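Local coordinates for protein Alp7A (Bacillus subtilis, PDB 5EC0) that probably polymerises into actin-like filaments that segregate plasmids, binding adenine nucleotide in the cleft between its domains, at residues A[3-14]-A[18-28]. Numbering follows the deposited sequence.
Sequences ISRMNVDFGNSM and LIDGYFFELPT. With ADP (adenosine-5'-diphosphate), chain D.
Met6 and Ile19 pair across the antiparallel beta hairpin of an actin-like fold, whose turn carries the ADP-binding residues Asn12 and Ser13. Their side chains run side by side on one face, CG of Met6 resting 4.1 Å from CG1 of Ile19. CG2 of Ile19 seats in the fork of Ile3, against its CG2 and CD1 (3.7 and 3.6 Å). On the other face lie Asn7 and Leu18, joined by backbone bonds Asn7 N to Leu18 O (3.0 Å) and Leu18 N to Asn7 O (2.8 Å), with helix 364-386 packed on Leu18.

A type I' turn from Ile19 to Tyr22 brings Asp20 against the corner at Ser4. CG anti to the carbonyl carbon (chi1 -72°) turns the carboxylate back to that corner, where OD1 accepts Ser4 N at 2.9 Å through its syn lone pair and Arg5 N nearly end-on. Replacing Asp20 by alanine would probably leave both amides without this acceptor and let the corner shift. The Arg5 guanidinium lies obliquely against the Asp20-Gly21 peptide while bonding Glu370 and Gln377.

At the nucleotide end, Thr28 pushes into the 11-13 loop, OG1 3.2 Å from Ser13 O. Met14, bent at chi2 (-64°) and chi3 (-69°), curls its methyl over Glu25, which is salt-bridged to Arg362: CE lies 3.5 Å from Glu25 OE1 and equally close to Leu26 C.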
ATOM      1  N   ILE A   3     -17.270  -3.821  12.982  1.00 31.81           N
ATOM      2  CA  ILE A   3     -16.287  -2.890  12.435  1.00 33.70           C
ATOM      3  C   ILE A   3     -16.956  -1.816  11.575  1.00 38.70           C
ATOM      4  O   ILE A   3     -17.715  -2.143  10.668  1.00 40.85           O
ATOM      5  CB  ILE A   3     -15.253  -3.620  11.563  1.00 32.09           C
ATOM      6  CG1 ILE A   3     -14.392  -4.551  12.406  1.00 30.91           C
ATOM      7  CG2 ILE A   3     -14.365  -2.622  10.797  1.00 28.61           C
ATOM      8  CD1 ILE A   3     -13.453  -5.357  11.557  1.00 24.13           C
ATOM      9  N   SER A   4     -16.666  -0.543  11.836  1.00 35.91           N
ATOM     10  CA  SER A   4     -17.333   0.540  11.121  1.00 33.34           C
ATOM     11  C   SER A   4     -16.694   0.813   9.763  1.00 37.79           C
ATOM     12  O   SER A   4     -17.394   0.956   8.761  1.00 42.87           O
ATOM     13  CB  SER A   4     -17.325   1.824  11.955  1.00 28.24           C
ATOM     14  OG  SER A   4     -18.020   1.628  13.168  1.00 44.54           O
ATOM     15  N   ARG A   5     -15.366   0.907   9.741  1.00 30.30           N
ATOM     16  CA  ARG A   5     -14.630   1.259   8.529  1.00 26.18           C
ATOM     17  C   ARG A   5     -13.435   0.338   8.348  1.00 27.92           C
ATOM     18  O   ARG A   5     -12.619   0.168   9.264  1.00 30.90           O
ATOM     19  CB  ARG A   5     -14.141   2.719   8.580  1.00 28.69           C
ATOM     20  CG  ARG A   5     -15.231   3.766   8.853  1.00 38.00           C
ATOM     21  CD  ARG A   5     -14.652   5.194   8.964  1.00 37.79           C
ATOM     22  NE  ARG A   5     -13.375   5.212   9.689  1.00 39.33           N
ATOM     23  CZ  ARG A   5     -13.261   5.186  11.012  1.00 33.62           C
ATOM     24  NH1 ARG A   5     -14.346   5.150  11.765  1.00 36.45           N
ATOM     25  NH2 ARG A   5     -12.063   5.186  11.585  1.00 35.67           N
ATOM     26  N   MET A   6     -13.322  -0.269   7.178  1.00 26.54           N
ATOM     27  CA  MET A   6     -12.112  -1.012   6.875  1.00 24.57           C
ATOM     28  C   MET A   6     -11.580  -0.643   5.495  1.00 26.38           C
ATOM     29  O   MET A   6     -12.254  -0.826   4.483  1.00 29.59           O
ATOM     30  CB  MET A   6     -12.351  -2.515   6.961  1.00 20.47           C
ATOM     31  CG  MET A   6     -11.129  -3.315   6.541  1.00 19.88           C
ATOM     32  SD  MET A   6     -11.333  -5.032   6.971  1.00 28.84           S
ATOM     33  CE  MET A   6      -9.750  -5.710   6.470  1.00 20.25           C
ATOM     34  N   ASN A   7     -10.357  -0.127   5.492  1.00 25.63           N
ATOM     35  CA  ASN A   7      -9.693   0.385   4.308  1.00 22.87           C
ATOM     36  C   ASN A   7      -8.436  -0.413   4.003  1.00 22.74           C
ATOM     37  O   ASN A   7      -7.598  -0.603   4.871  1.00 21.94           O
ATOM     38  CB  ASN A   7      -9.358   1.859   4.506  1.00 23.70           C
ATOM     39  CG  ASN A   7     -10.609   2.713   4.664  1.00 25.55           C
ATOM     40  OD1 ASN A   7     -11.523   2.671   3.827  1.00 23.62           O
ATOM     41  ND2 ASN A   7     -10.660   3.481   5.736  1.00 23.39           N
ATOM     42  N   VAL A   8      -8.302  -0.874   2.771  1.00 20.73           N
ATOM     43  CA  VAL A   8      -7.235  -1.821   2.438  1.00 19.82           C
ATOM     44  C   VAL A   8      -6.468  -1.336   1.224  1.00 27.46           C
ATOM     45  O   VAL A   8      -7.071  -0.950   0.221  1.00 27.90           O
ATOM     46  CB  VAL A   8      -7.802  -3.240   2.164  1.00 24.63           C
ATOM     47  CG1 VAL A   8      -6.753  -4.145   1.630  1.00 23.91           C
ATOM     48  CG2 VAL A   8      -8.402  -3.829   3.445  1.00 26.00           C
ATOM     49  N   ASP A   9      -5.143  -1.320   1.360  1.00 23.17           N
ATOM     50  CA  ASP A   9      -4.204  -1.100   0.271  1.00 24.13           C
ATOM     51  C   ASP A   9      -3.555  -2.453  -0.041  1.00 25.61           C
ATOM     52  O   ASP A   9      -2.714  -2.923   0.728  1.00 27.63           O
ATOM     53  CB  ASP A   9      -3.145  -0.060   0.675  1.00 22.85           C
ATOM     54  CG  ASP A   9      -2.234   0.364  -0.484  1.00 32.25           C
ATOM     55  OD1 ASP A   9      -2.062  -0.393  -1.465  1.00 30.24           O
ATOM     56  OD2 ASP A   9      -1.671   1.478  -0.399  1.00 36.74           O
ATOM     57  N   PHE A  10      -3.966  -3.105  -1.129  1.00 26.50           N
ATOM     58  CA  PHE A  10      -3.292  -4.337  -1.547  1.00 27.48           C
ATOM     59  C   PHE A  10      -2.020  -3.989  -2.325  1.00 31.02           C
ATOM     60  O   PHE A  10      -2.012  -4.011  -3.558  1.00 31.33           O
ATOM     61  CB  PHE A  10      -4.206  -5.215  -2.413  1.00 28.47           C
ATOM     62  CG  PHE A  10      -5.414  -5.741  -1.702  1.00 31.24           C
ATOM     63  CD1 PHE A  10      -5.287  -6.725  -0.728  1.00 30.77           C
ATOM     64  CD2 PHE A  10      -6.686  -5.279  -2.029  1.00 28.02           C
ATOM     65  CE1 PHE A  10      -6.398  -7.222  -0.077  1.00 26.84           C
ATOM     66  CE2 PHE A  10      -7.803  -5.769  -1.379  1.00 29.22           C
ATOM     67  CZ  PHE A  10      -7.661  -6.742  -0.402  1.00 33.21           C
ATOM     68  N   GLY A  11      -0.953  -3.635  -1.617  1.00 32.98           N
ATOM     69  CA  GLY A  11       0.291  -3.282  -2.278  1.00 30.99           C
ATOM     70  C   GLY A  11       0.993  -4.492  -2.859  1.00 38.22           C
ATOM     71  O   GLY A  11       0.594  -5.629  -2.619  1.00 39.22           O
ATOM     72  N   ASN A  12       2.040  -4.248  -3.641  1.00 44.61           N
ATOM     73  CA  ASN A  12       2.856  -5.325  -4.177  1.00 47.04           C
ATOM     74  C   ASN A  12       3.853  -5.799  -3.122  1.00 50.46           C
ATOM     75  O   ASN A  12       4.276  -6.951  -3.134  1.00 49.34           O
ATOM     76  CB  ASN A  12       3.599  -4.877  -5.440  1.00 49.84           C
ATOM     77  CG  ASN A  12       2.684  -4.212  -6.467  1.00 56.96           C
ATOM     78  OD1 ASN A  12       1.586  -4.692  -6.747  1.00 55.45           O
ATOM     79  ND2 ASN A  12       3.145  -3.103  -7.039  1.00 62.73           N
ATOM     80  N   SER A  13       4.220  -4.895  -2.214  1.00 47.32           N
ATOM     81  CA  SER A  13       5.221  -5.175  -1.191  1.00 50.53           C
ATOM     82  C   SER A  13       4.564  -5.512   0.144  1.00 44.85           C
ATOM     83  O   SER A  13       4.908  -6.503   0.792  1.00 47.01           O
ATOM     84  CB  SER A  13       6.162  -3.983  -1.026  1.00 59.72           C
ATOM     85  OG  SER A  13       7.041  -4.162   0.069  1.00 68.15           O
ATOM     86  N   MET A  14       3.609  -4.679   0.538  1.00 38.17           N
ATOM     87  CA  MET A  14       2.871  -4.863   1.774  1.00 34.15           C
ATOM     88  C   MET A  14       1.367  -4.721   1.525  1.00 35.43           C
ATOM     89  O   MET A  14       0.932  -3.835   0.809  1.00 30.65           O
ATOM     90  CB  MET A  14       3.307  -3.838   2.839  1.00 32.65           C
ATOM     91  CG  MET A  14       4.770  -3.910   3.284  1.00 48.53           C
ATOM     92  SD  MET A  14       5.273  -5.436   4.126  1.00 43.10           S
ATOM     93  CE  MET A  14       4.393  -5.298   5.662  1.00 28.68           C
ATOM     94  N   LEU A  18      -6.432  -0.080   7.378  1.00 28.89           N
ATOM     95  CA  LEU A  18      -6.861   0.567   8.604  1.00 25.80           C
ATOM     96  C   LEU A  18      -8.223   0.020   9.007  1.00 29.62           C
ATOM     97  O   LEU A  18      -9.177   0.032   8.215  1.00 30.84           O
ATOM     98  CB  LEU A  18      -6.937   2.086   8.430  1.00 25.66           C
ATOM     99  CG  LEU A  18      -5.687   2.932   8.215  1.00 26.43           C
ATOM    100  CD1 LEU A  18      -6.072   4.289   7.592  1.00 22.39           C
ATOM    101  CD2 LEU A  18      -5.021   3.143   9.557  1.00 22.23           C
ATOM    102  N   ILE A  19      -8.312  -0.470  10.231  1.00 32.23           N
ATOM    103  CA  ILE A  19      -9.563  -1.013  10.735  1.00 28.96           C
ATOM    104  C   ILE A  19      -9.988  -0.199  11.930  1.00 28.48           C
ATOM    105  O   ILE A  19      -9.328  -0.228  12.960  1.00 29.02           O
ATOM    106  CB  ILE A  19      -9.424  -2.490  11.128  1.00 28.28           C
ATOM    107  CG1 ILE A  19      -8.895  -3.299   9.935  1.00 27.53           C
ATOM    108  CG2 ILE A  19     -10.745  -3.028  11.588  1.00 24.04           C
ATOM    109  CD1 ILE A  19      -8.507  -4.717  10.272  1.00 28.10           C
ATOM    110  N   ASP A  20     -11.106   0.511  11.771  1.00 36.85           N
ATOM    111  CA  ASP A  20     -11.566   1.544  12.704  1.00 34.65           C
ATOM    112  C   ASP A  20     -10.409   2.402  13.202  1.00 33.97           C
ATOM    113  O   ASP A  20     -10.278   2.637  14.398  1.00 30.87           O
ATOM    114  CB  ASP A  20     -12.323   0.924  13.885  1.00 31.17           C
ATOM    115  CG  ASP A  20     -13.695   0.385  13.487  1.00 35.65           C
ATOM    116  OD1 ASP A  20     -14.259   0.880  12.485  1.00 28.94           O
ATOM    117  OD2 ASP A  20     -14.210  -0.531  14.174  1.00 40.29           O
ATOM    118  N   GLY A  21      -9.567   2.855  12.271  1.00 37.95           N
ATOM    119  CA  GLY A  21      -8.447   3.724  12.599  1.00 33.26           C
ATOM    120  C   GLY A  21      -7.220   2.997  13.115  1.00 35.67           C
ATOM    121  O   GLY A  21      -6.199   3.616  13.407  1.00 42.29           O
ATOM    122  N   TYR A  22      -7.305   1.678  13.224  1.00 30.23           N
ATOM    123  CA  TYR A  22      -6.160   0.907  13.672  1.00 26.55           C
ATOM    124  C   TYR A  22      -5.346   0.384  12.489  1.00 32.24           C
ATOM    125  O   TYR A  22      -5.858  -0.341  11.615  1.00 22.32           O
ATOM    126  CB  TYR A  22      -6.613  -0.252  14.562  1.00 36.53           C
ATOM    127  CG  TYR A  22      -5.478  -1.093  15.109  1.00 45.37           C
ATOM    128  CD1 TYR A  22      -4.717  -0.663  16.185  1.00 45.11           C
ATOM    129  CD2 TYR A  22      -5.168  -2.320  14.539  1.00 49.14           C
ATOM    130  CE1 TYR A  22      -3.672  -1.443  16.685  1.00 49.92           C
ATOM    131  CE2 TYR A  22      -4.138  -3.105  15.033  1.00 51.22           C
ATOM    132  CZ  TYR A  22      -3.393  -2.663  16.102  1.00 51.47           C
ATOM    133  OH  TYR A  22      -2.371  -3.451  16.575  1.00 57.26           O
ATOM    134  N   PHE A  23      -4.066   0.742  12.487  1.00 24.01           N
ATOM    135  CA  PHE A  23      -3.136   0.327  11.441  1.00 26.23           C
ATOM    136  C   PHE A  23      -2.336  -0.957  11.745  1.00 26.68           C
ATOM    137  O   PHE A  23      -1.813  -1.140  12.848  1.00 28.65           O
ATOM    138  CB  PHE A  23      -2.147   1.465  11.146  1.00 24.22           C
ATOM    139  CG  PHE A  23      -1.098   1.106  10.127  1.00 33.99           C
ATOM    140  CD1 PHE A  23      -1.367   1.227   8.765  1.00 30.86           C
ATOM    141  CD2 PHE A  23       0.155   0.638  10.528  1.00 25.46           C
ATOM    142  CE1 PHE A  23      -0.411   0.885   7.809  1.00 31.21           C
ATOM    143  CE2 PHE A  23       1.121   0.286   9.583  1.00 25.79           C
ATOM    144  CZ  PHE A  23       0.840   0.413   8.219  1.00 35.20           C
ATOM    145  N   PHE A  24      -2.256  -1.843  10.754  1.00 25.09           N
ATOM    146  CA  PHE A  24      -1.231  -2.885  10.727  1.00 31.19           C
ATOM    147  C   PHE A  24      -1.043  -3.312   9.280  1.00 30.21           C
ATOM    148  O   PHE A  24      -1.863  -2.987   8.420  1.00 28.57           O
ATOM    149  CB  PHE A  24      -1.586  -4.094  11.627  1.00 24.14           C
ATOM    150  CG  PHE A  24      -2.768  -4.894  11.151  1.00 27.53           C
ATOM    151  CD1 PHE A  24      -2.609  -5.901  10.206  1.00 24.42           C
ATOM    152  CD2 PHE A  24      -4.038  -4.659  11.664  1.00 22.78           C
ATOM    153  CE1 PHE A  24      -3.697  -6.652   9.770  1.00 24.71           C
ATOM    154  CE2 PHE A  24      -5.129  -5.420  11.242  1.00 22.17           C
ATOM    155  CZ  PHE A  24      -4.955  -6.418  10.289  1.00 21.81           C
ATOM    156  N   GLU A  25       0.050  -4.016   9.019  1.00 31.73           N
ATOM    157  CA  GLU A  25       0.386  -4.451   7.676  1.00 34.26           C
ATOM    158  C   GLU A  25       1.024  -5.839   7.707  1.00 35.05           C
ATOM    159  O   GLU A  25       1.494  -6.292   8.743  1.00 36.73           O
ATOM    160  CB  GLU A  25       1.319  -3.444   6.996  1.00 28.70           C
ATOM    161  CG  GLU A  25       2.505  -2.998   7.827  1.00 26.21           C
ATOM    162  CD  GLU A  25       3.427  -2.043   7.068  1.00 37.68           C
ATOM    163  OE1 GLU A  25       3.308  -1.965   5.836  1.00 42.12           O
ATOM    164  OE2 GLU A  25       4.277  -1.369   7.698  1.00 40.53           O
ATOM    165  N   LEU A  26       1.014  -6.500   6.559  1.00 32.39           N
ATOM    166  CA  LEU A  26       1.457  -7.879   6.414  1.00 34.81           C
ATOM    167  C   LEU A  26       2.226  -7.975   5.131  1.00 36.35           C
ATOM    168  O   LEU A  26       1.880  -7.293   4.166  1.00 36.33           O
ATOM    169  CB  LEU A  26       0.272  -8.859   6.343  1.00 38.16           C
ATOM    170  CG  LEU A  26      -0.795  -8.943   7.435  1.00 38.80           C
ATOM    171  CD1 LEU A  26      -1.978  -9.781   6.951  1.00 33.75           C
ATOM    172  CD2 LEU A  26      -0.192  -9.540   8.690  1.00 43.03           C
ATOM    173  N   PRO A  27       3.250  -8.835   5.098  1.00 40.73           N
ATOM    174  CA  PRO A  27       3.893  -9.173   3.826  1.00 39.27           C
ATOM    175  C   PRO A  27       2.851  -9.698   2.846  1.00 35.35           C
ATOM    176  O   PRO A  27       1.906 -10.356   3.281  1.00 37.23           O
ATOM    177  CB  PRO A  27       4.897 -10.262   4.211  1.00 44.74           C
ATOM    178  CG  PRO A  27       5.179 -10.017   5.655  1.00 46.38           C
ATOM    179  CD  PRO A  27       3.914  -9.470   6.250  1.00 42.38           C
ATOM    180  N   THR A  28       3.020  -9.418   1.557  1.00 32.36           N
ATOM    181  CA  THR A  28       2.003  -9.742   0.547  1.00 37.81           C
ATOM    182  C   THR A  28       1.901 -11.239   0.218  1.00 40.56           C
ATOM    183  O   THR A  28       0.878 -11.705  -0.279  1.00 51.72           O
ATOM    184  CB  THR A  28       2.275  -8.934  -0.757  1.00 70.19           C
ATOM    185  OG1 THR A  28       2.169  -7.536  -0.474  1.00 69.71           O
ATOM    186  CG2 THR A  28       1.278  -9.268  -1.855  1.00 71.29           C
TER
HETATM  187  PB  ADP D 403       4.597  -1.378  -4.037  1.00 58.56           P
HETATM  188  O1B ADP D 403       3.206  -1.572  -3.445  1.00 38.66           O
HETATM  189  O2B ADP D 403       4.685  -1.389  -5.554  1.00 56.80           O
HETATM  190  O3B ADP D 403       5.700  -2.205  -3.421  1.00 62.29           O
HETATM  191  PA  ADP D 403       5.002   0.753  -2.117  1.00 33.43           P
HETATM  192  O1A ADP D 403       4.417  -0.219  -1.117  1.00 40.40           O
HETATM  193  O2A ADP D 403       4.515   2.191  -2.157  1.00 24.57           O
HETATM  194  O3A ADP D 403       4.969   0.144  -3.621  1.00 54.81           O
HETATM  195  O5' ADP D 403       6.586   0.793  -1.926  1.00 44.01           O
HETATM  196  C5' ADP D 403       7.319  -0.297  -1.381  1.00 39.49           C
HETATM  197  C4' ADP D 403       8.668   0.300  -1.038  1.00 31.93           C
HETATM  198  O4' ADP D 403       8.513   1.095   0.134  1.00 33.87           O
HETATM  199  C3' ADP D 403       9.742  -0.715  -0.699  1.00 34.83           C
HETATM  200  O3' ADP D 403      10.578  -0.955  -1.830  1.00 41.55           O
HETATM  201  C2' ADP D 403      10.548  -0.055   0.403  1.00 38.61           C
HETATM  202  O2' ADP D 403      11.821   0.298  -0.138  1.00 31.46           O
HETATM  203  C1' ADP D 403       9.780   1.209   0.768  1.00 35.07           C
HETATM  204  N9  ADP D 403       9.569   1.401   2.221  1.00 33.40           N
HETATM  205  C8  ADP D 403       9.800   2.576   2.845  1.00 37.07           C
HETATM  206  N7  ADP D 403       9.524   2.489   4.166  1.00 38.40           N
HETATM  207  C5  ADP D 403       9.091   1.240   4.397  1.00 32.10           C
HETATM  208  C6  ADP D 403       8.641   0.519   5.603  1.00 39.87           C
HETATM  209  N6  ADP D 403       8.611   1.165   6.802  1.00 49.53           N
HETATM  210  N1  ADP D 403       8.265  -0.770   5.454  1.00 34.59           N
HETATM  211  C2  ADP D 403       8.315  -1.381   4.249  1.00 34.28           C
HETATM  212  N3  ADP D 403       8.717  -0.791   3.095  1.00 27.02           N
HETATM  213  C4  ADP D 403       9.120   0.513   3.115  1.00 27.07           C
HETATM  214  O   HOH W   1     -16.968   0.145  15.232  1.00 45.98           O